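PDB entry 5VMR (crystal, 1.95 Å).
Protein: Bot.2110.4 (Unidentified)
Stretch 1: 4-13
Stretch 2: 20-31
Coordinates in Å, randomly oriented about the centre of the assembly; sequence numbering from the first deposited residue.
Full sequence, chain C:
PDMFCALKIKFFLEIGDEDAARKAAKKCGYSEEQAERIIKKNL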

ATOM      1  N   PHE C   4      32.671   8.076  12.375  1.00 68.89           N
ATOM      2  CA  PHE C   4      32.169   8.405  11.049  1.00 65.55           C
ATOM      3  C   PHE C   4      33.303   8.347  10.022  1.00 66.44           C
ATOM      4  O   PHE C   4      33.157   7.768   8.941  1.00 65.31           O
ATOM      5  CB  PHE C   4      31.522   9.794  11.060  1.00 65.13           C
ATOM      6  CG  PHE C   4      30.935  10.199   9.738  1.00 63.59           C
ATOM      7  CD1 PHE C   4      29.634   9.848   9.407  1.00 61.70           C
ATOM      8  CD2 PHE C   4      31.685  10.918   8.821  1.00 62.70           C
ATOM      9  CE1 PHE C   4      29.092  10.212   8.185  1.00 59.89           C
ATOM     10  CE2 PHE C   4      31.151  11.286   7.594  1.00 61.59           C
ATOM     11  CZ  PHE C   4      29.853  10.935   7.273  1.00 59.30           C
ATOM     12  N   CYS C   5      34.439   8.940  10.379  1.00 65.83           N
ATOM     13  CA  CYS C   5      35.601   8.975   9.499  1.00 62.41           C
ATOM     14  C   CYS C   5      36.057   7.556   9.180  1.00 57.89           C
ATOM     15  O   CYS C   5      36.369   7.234   8.038  1.00 56.33           O
ATOM     16  CB  CYS C   5      36.738   9.774  10.143  1.00 65.09           C
ATOM     17  SG  CYS C   5      37.628  10.882   9.010  1.00 79.64           S
ATOM     18  N   ALA C   6      36.066   6.699  10.196  1.00 55.31           N
ATOM     19  CA  ALA C   6      36.476   5.312  10.023  1.00 51.90           C
ATOM     20  C   ALA C   6      35.558   4.605   9.034  1.00 48.24           C
ATOM     21  O   ALA C   6      36.004   3.800   8.220  1.00 47.53           O
ATOM     22  CB  ALA C   6      36.478   4.591  11.351  1.00 53.19           C
ATOM     23  N   LEU C   7      34.266   4.902   9.117  1.00 46.76           N
ATOM     24  CA  LEU C   7      33.299   4.279   8.220  1.00 46.36           C
ATOM     25  C   LEU C   7      33.467   4.784   6.802  1.00 44.29           C
ATOM     26  O   LEU C   7      33.339   4.028   5.835  1.00 42.10           O
ATOM     27  CB  LEU C   7      31.883   4.546   8.701  1.00 47.72           C
ATOM     28  CG  LEU C   7      31.605   3.890  10.049  1.00 50.23           C
ATOM     29  CD1 LEU C   7      30.487   4.627  10.756  1.00 53.96           C
ATOM     30  CD2 LEU C   7      31.269   2.428   9.844  1.00 49.31           C
ATOM     31  N   LYS C   8      33.742   6.077   6.692  1.00 46.44           N
ATOM     32  CA  LYS C   8      33.974   6.711   5.401  1.00 48.49           C
ATOM     33  C   LYS C   8      35.132   6.005   4.678  1.00 45.44           C
ATOM     34  O   LYS C   8      35.066   5.734   3.478  1.00 43.60           O
ATOM     35  CB  LYS C   8      34.236   8.204   5.618  1.00 54.95           C
ATOM     36  CG  LYS C   8      34.434   9.030   4.378  1.00 60.64           C
ATOM     37  CD  LYS C   8      34.074  10.486   4.673  1.00 68.92           C
ATOM     38  CE  LYS C   8      35.194  11.225   5.388  1.00 71.77           C
ATOM     39  NZ  LYS C   8      36.498  11.064   4.698  1.00 73.79           N
ATOM     40  N   ILE C   9      36.161   5.641   5.435  1.00 45.78           N
ATOM     41  CA  ILE C   9      37.285   4.892   4.880  1.00 46.61           C
ATOM     42  C   ILE C   9      36.848   3.529   4.368  1.00 46.18           C
ATOM     43  O   ILE C   9      37.232   3.124   3.268  1.00 44.90           O
ATOM     44  CB  ILE C   9      38.402   4.695   5.927  1.00 47.85           C
ATOM     45  CG1 ILE C   9      38.910   6.056   6.409  1.00 48.99           C
ATOM     46  CG2 ILE C   9      39.533   3.823   5.369  1.00 49.05           C
ATOM     47  CD1 ILE C   9      39.788   5.978   7.626  1.00 50.00           C
ATOM     48  N   LYS C  10      36.041   2.813   5.154  1.00 47.72           N
ATOM     49  CA  LYS C  10      35.629   1.483   4.722  1.00 50.45           C
ATOM     50  C   LYS C  10      34.665   1.573   3.551  1.00 45.74           C
ATOM     51  O   LYS C  10      34.640   0.690   2.690  1.00 44.11           O
ATOM     52  CB  LYS C  10      34.992   0.678   5.859  1.00 56.96           C
ATOM     53  CG  LYS C  10      34.870  -0.788   5.471  1.00 63.44           C
ATOM     54  CD  LYS C  10      34.842  -1.714   6.662  1.00 71.76           C
ATOM     55  CE  LYS C  10      35.187  -3.134   6.233  1.00 73.96           C
ATOM     56  NZ  LYS C  10      34.826  -3.380   4.811  1.00 75.15           N
ATOM     57  N   PHE C  11      33.878   2.643   3.514  1.00 43.79           N
ATOM     58  CA  PHE C  11      33.019   2.869   2.359  1.00 43.13           C
ATOM     59  C   PHE C  11      33.878   2.989   1.108  1.00 45.28           C
ATOM     60  O   PHE C  11      33.649   2.299   0.096  1.00 43.66           O
ATOM     61  CB  PHE C  11      32.185   4.132   2.507  1.00 42.18           C
ATOM     62  CG  PHE C  11      31.414   4.472   1.271  1.00 42.17           C
ATOM     63  CD1 PHE C  11      30.267   3.756   0.940  1.00 41.97           C
ATOM     64  CD2 PHE C  11      31.861   5.465   0.404  1.00 42.40           C
ATOM     65  CE1 PHE C  11      29.550   4.050  -0.217  1.00 41.93           C
ATOM     66  CE2 PHE C  11      31.158   5.765  -0.763  1.00 43.19           C
ATOM     67  CZ  PHE C  11      29.994   5.055  -1.075  1.00 43.22           C
ATOM     68  N   PHE C  12      34.895   3.838   1.190  1.00 45.91           N
ATOM     69  CA  PHE C  12      35.751   4.019   0.028  1.00 46.76           C
ATOM     70  C   PHE C  12      36.394   2.692  -0.339  1.00 46.00           C
ATOM     71  O   PHE C  12      36.401   2.351  -1.498  1.00 45.95           O
ATOM     72  CB  PHE C  12      36.788   5.118   0.257  1.00 49.91           C
ATOM     73  CG  PHE C  12      36.195   6.497   0.244  1.00 50.23           C
ATOM     74  CD1 PHE C  12      35.201   6.815  -0.672  1.00 50.68           C
ATOM     75  CD2 PHE C  12      36.622   7.472   1.128  1.00 51.89           C
ATOM     76  CE1 PHE C  12      34.628   8.077  -0.694  1.00 51.37           C
ATOM     77  CE2 PHE C  12      36.059   8.745   1.104  1.00 51.92           C
ATOM     78  CZ  PHE C  12      35.064   9.045   0.191  1.00 52.04           C
ATOM     79  N   LEU C  13      36.830   1.892   0.631  1.00 45.57           N
ATOM     80  CA  LEU C  13      37.325   0.546   0.304  1.00 47.64           C
ATOM     81  C   LEU C  13      36.249  -0.332  -0.341  1.00 47.65           C
ATOM     82  O   LEU C  13      36.514  -1.113  -1.249  1.00 48.48           O
ATOM     83  CB  LEU C  13      37.852  -0.150   1.563  1.00 48.48           C
ATOM     84  CG  LEU C  13      39.075   0.493   2.220  1.00 48.90           C
ATOM     85  CD1 LEU C  13      39.430  -0.236   3.496  1.00 50.04           C
ATOM     86  CD2 LEU C  13      40.240   0.463   1.256  1.00 50.56           C
ATOM     87  N   ALA C  20      40.831   7.393  -2.425  1.00 56.69           N
ATOM     88  CA  ALA C  20      39.988   8.130  -1.488  1.00 54.82           C
ATOM     89  C   ALA C  20      40.096   7.542  -0.082  1.00 54.00           C
ATOM     90  O   ALA C  20      40.126   8.278   0.906  1.00 52.67           O
ATOM     91  CB  ALA C  20      38.540   8.128  -1.963  1.00 53.20           C
ATOM     92  N   ALA C  21      40.182   6.216  -0.009  1.00 54.45           N
ATOM     93  CA  ALA C  21      40.395   5.533   1.260  1.00 56.61           C
ATOM     94  C   ALA C  21      41.657   6.064   1.943  1.00 58.73           C
ATOM     95  O   ALA C  21      41.621   6.464   3.112  1.00 58.85           O
ATOM     96  CB  ALA C  21      40.490   4.022   1.046  1.00 56.63           C
ATOM     97  N   ARG C  22      42.758   6.091   1.194  1.00 63.13           N
ATOM     98  CA  ARG C  22      44.034   6.594   1.704  1.00 66.98           C
ATOM     99  C   ARG C  22      43.934   8.053   2.136  1.00 66.01           C
ATOM    100  O   ARG C  22      44.401   8.424   3.215  1.00 66.04           O
ATOM    101  CB  ARG C  22      45.128   6.451   0.646  1.00 70.64           C
ATOM    102  CG  ARG C  22      46.250   5.507   1.023  1.00 75.51           C
ATOM    103  CD  ARG C  22      47.232   5.357  -0.129  1.00 81.22           C
ATOM    104  NE  ARG C  22      47.553   3.959  -0.389  1.00 86.12           N
ATOM    105  CZ  ARG C  22      47.113   3.275  -1.440  1.00 89.07           C
ATOM    106  NH1 ARG C  22      46.327   3.858  -2.342  1.00 88.20           N
ATOM    107  NH2 ARG C  22      47.461   2.005  -1.592  1.00 94.26           N
ATOM    108  N   LYS C  23      43.318   8.875   1.291  1.00 65.17           N
ATOM    109  CA  LYS C  23      43.192  10.301   1.579  1.00 66.49           C
ATOM    110  C   LYS C  23      42.419  10.519   2.868  1.00 64.29           C
ATOM    111  O   LYS C  23      42.844  11.291   3.726  1.00 64.81           O
ATOM    112  CB  LYS C  23      42.499  11.042   0.431  1.00 68.07           C
ATOM    113  CG  LYS C  23      43.421  11.399  -0.724  1.00 70.94           C
ATOM    114  CD  LYS C  23      42.684  11.482  -2.055  1.00 71.83           C
ATOM    115  CE  LYS C  23      43.673  11.623  -3.205  1.00 73.20           C
ATOM    116  NZ  LYS C  23      44.334  12.952  -3.227  1.00 76.89           N
ATOM    117  N   ALA C  24      41.300   9.811   3.010  1.00 63.36           N
ATOM    118  CA  ALA C  24      40.440   9.968   4.172  1.00 63.34           C
ATOM    119  C   ALA C  24      41.191   9.550   5.425  1.00 66.45           C
ATOM    120  O   ALA C  24      41.136  10.235   6.444  1.00 67.51           O
ATOM    121  CB  ALA C  24      39.165   9.157   4.009  1.00 60.10           C
ATOM    122  N   ALA C  25      41.905   8.430   5.338  1.00 68.22           N
ATOM    123  CA  ALA C  25      42.718   7.938   6.446  1.00 72.92           C
ATOM    124  C   ALA C  25      43.760   8.969   6.896  1.00 79.55           C
ATOM    125  O   ALA C  25      43.953   9.176   8.097  1.00 80.59           O
ATOM    126  CB  ALA C  25      43.394   6.636   6.061  1.00 73.40           C
ATOM    127  N   LYS C  26      44.417   9.622   5.938  1.00 85.50           N
ATOM    128  CA  LYS C  26      45.402  10.653   6.264  1.00 93.35           C
ATOM    129  C   LYS C  26      44.754  11.814   7.022  1.00 94.77           C
ATOM    130  O   LYS C  26      45.273  12.253   8.048  1.00 95.88           O
ATOM    131  CB  LYS C  26      46.091  11.171   4.994  1.00 97.89           C
ATOM    132  CG  LYS C  26      46.981  10.143   4.299  1.00101.68           C
ATOM    133  CD  LYS C  26      47.604  10.696   3.014  1.00104.99           C
ATOM    134  CE  LYS C  26      48.504   9.659   2.341  1.00108.14           C
ATOM    135  NZ  LYS C  26      49.087  10.147   1.057  1.00110.62           N
ATOM    136  N   LYS C  27      43.610  12.283   6.527  1.00 94.63           N
ATOM    137  CA  LYS C  27      42.845  13.347   7.180  1.00 95.36           C
ATOM    138  C   LYS C  27      42.264  12.918   8.529  1.00 94.81           C
ATOM    139  O   LYS C  27      42.233  13.708   9.472  1.00 97.70           O
ATOM    140  CB  LYS C  27      41.706  13.825   6.272  1.00 93.62           C
ATOM    141  CG  LYS C  27      42.122  14.198   4.858  1.00 93.59           C
ATOM    142  CD  LYS C  27      40.995  13.907   3.873  1.00 90.98           C
ATOM    143  CE  LYS C  27      39.889  14.947   3.949  1.00 90.90           C
ATOM    144  NZ  LYS C  27      38.817  14.677   2.951  1.00 89.51           N
ATOM    145  N   CYS C  28      41.787  11.673   8.600  0.95 91.38           N
ATOM    146  CA  CYS C  28      41.095  11.148   9.785  0.95 89.63           C
ATOM    147  C   CYS C  28      41.937  11.186  11.060  0.95 91.55           C
ATOM    148  O   CYS C  28      41.400  11.323  12.158  0.95 94.64           O
ATOM    149  CB  CYS C  28      40.630   9.709   9.540  0.95 88.18           C
ATOM    150  SG  CYS C  28      39.090   9.534   8.611  0.95 99.23           S
ATOM    151  N   GLY C  29      43.242  11.127  10.819  1.00101.13           N
ATOM    152  CA  GLY C  29      44.262  10.930  11.820  1.00 93.47           C
ATOM    153  C   GLY C  29      45.138   9.690  11.804  1.00 88.12           C
ATOM    154  O   GLY C  29      45.958   9.507  12.689  1.00 83.94           O
ATOM    155  N   TYR C  30      45.059   8.853  10.786  0.84 89.00           N
ATOM    156  CA  TYR C  30      45.836   7.619  10.807  0.84 87.21           C
ATOM    157  C   TYR C  30      47.276   7.728  10.288  0.84 90.18           C
ATOM    158  O   TYR C  30      47.658   8.721   9.694  0.84 89.26           O
ATOM    159  CB  TYR C  30      45.128   6.529  10.011  0.84 83.76           C
ATOM    160  CG  TYR C  30      43.822   6.085  10.569  0.84 81.52           C
ATOM    161  CD1 TYR C  30      43.762   5.093  11.513  0.84 79.42           C
ATOM    162  CD2 TYR C  30      42.653   6.642  10.135  0.84 83.13           C
ATOM    163  CE1 TYR C  30      42.565   4.675  12.023  0.84 83.37           C
ATOM    164  CE2 TYR C  30      41.448   6.238  10.637  0.84 86.29           C
ATOM    165  CZ  TYR C  30      41.414   5.251  11.579  0.84 86.51           C
ATOM    166  OH  TYR C  30      40.210   4.852  12.071  0.84 90.33           O
ATOM    167  N   SER C  31      48.068   6.691  10.538  1.00 95.98           N
ATOM    168  CA  SER C  31      49.471   6.686  10.142  1.00 97.94           C
ATOM    169  C   SER C  31      49.647   6.295   8.679  1.00104.16           C
ATOM    170  O   SER C  31      49.028   5.342   8.203  1.00108.19           O
ATOM    171  CB  SER C  31      50.277   5.742  11.037  1.00 96.16           C
ATOM    172  OG  SER C  31      51.633   5.685  10.631  1.00 92.15           O
TER

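Both stretches belong to one chain; helix 4-13 and helix 20-28 run nearly antiparallel, at 167°, with axes 8.2 Å apart at closest approach. No hydrogen bond crosses between them. The backbone polar groups are largely spent within each helix, as in Ile 9 N to Cys 5 O (3.1 Å) and Cys 28 N to Ala 24 O (2.7 Å), so the contact rests on one covalent link and on apolar packing that together bury 497 Å², both sides summed.

Phe 4 makes no contact with stretch 2. The covalent link begins at Cys 5, whose CB points toward the second stretch, as that of Cys 28 points toward the first. Cys 5 SG and Cys 28 SG lie 2.0 Å apart with chi3 of -98°, close to the right angle a disulfide prefers. Cys 5 has chi1 of -138°, between wells, whereas Cys 28 is in the m rotamer. Ala 6 CB lies 3.8 Å from Tyr 30 OH.

Leu 7 is out of reach. The CA-to-CB bond of Lys 8 points sideways, but with p values at chi3 and chi4 its end comes nearer, and Lys 8 NZ lies 3.4 Å from Ala 24 CB. This is a packing contact; the ammonium is satisfied by hydrogen bonding elsewhere in the structure.

Of the stretch 1 residues, Ile 9 has the most area covered by stretch 2, 75 Å². Its CA-to-CB bond points sideways, but in the m,t conformation the end of the side chain comes nearer stretch 2, a knob among Ala 21, Ala 24, Ala 25 and Cys 28. Ile 9 CG1 lies 3.9 Å from Ala 24 CB, while Ile 9 CD1 is 3.8 Å from Cys 28 SG and 3.4 Å from Tyr 30 CE2. Ile 9, Ala 21, Ala 24 and Ala 25 are buried, and the small alanines suit the close backbone approach, with Ile 9 CA and Ala 21 CA 4.8 Å apart. Gly 29, with a positive phi of 116°, leaves helical geometry without touching stretch 1; a CB there would jam against the preceding carbonyl. Tyr 30 beyond it returns its side chain to the contact.

The CA-to-CB bond of Lys 10 points away, and Phe 11 is out of reach. That of buried Phe 12 points toward stretch 2, and its flat ring offers a face: Ala 20 CB lies 3.6 Å from the Phe 12 ring centroid, 13° off the normal, a CH-pi contact. Ala 24 CB approaches the ring edge, 4.2 Å from Phe 12 CD2. Leu 13 CD2 closes the contact, 3.6 Å from Ala 21 CB.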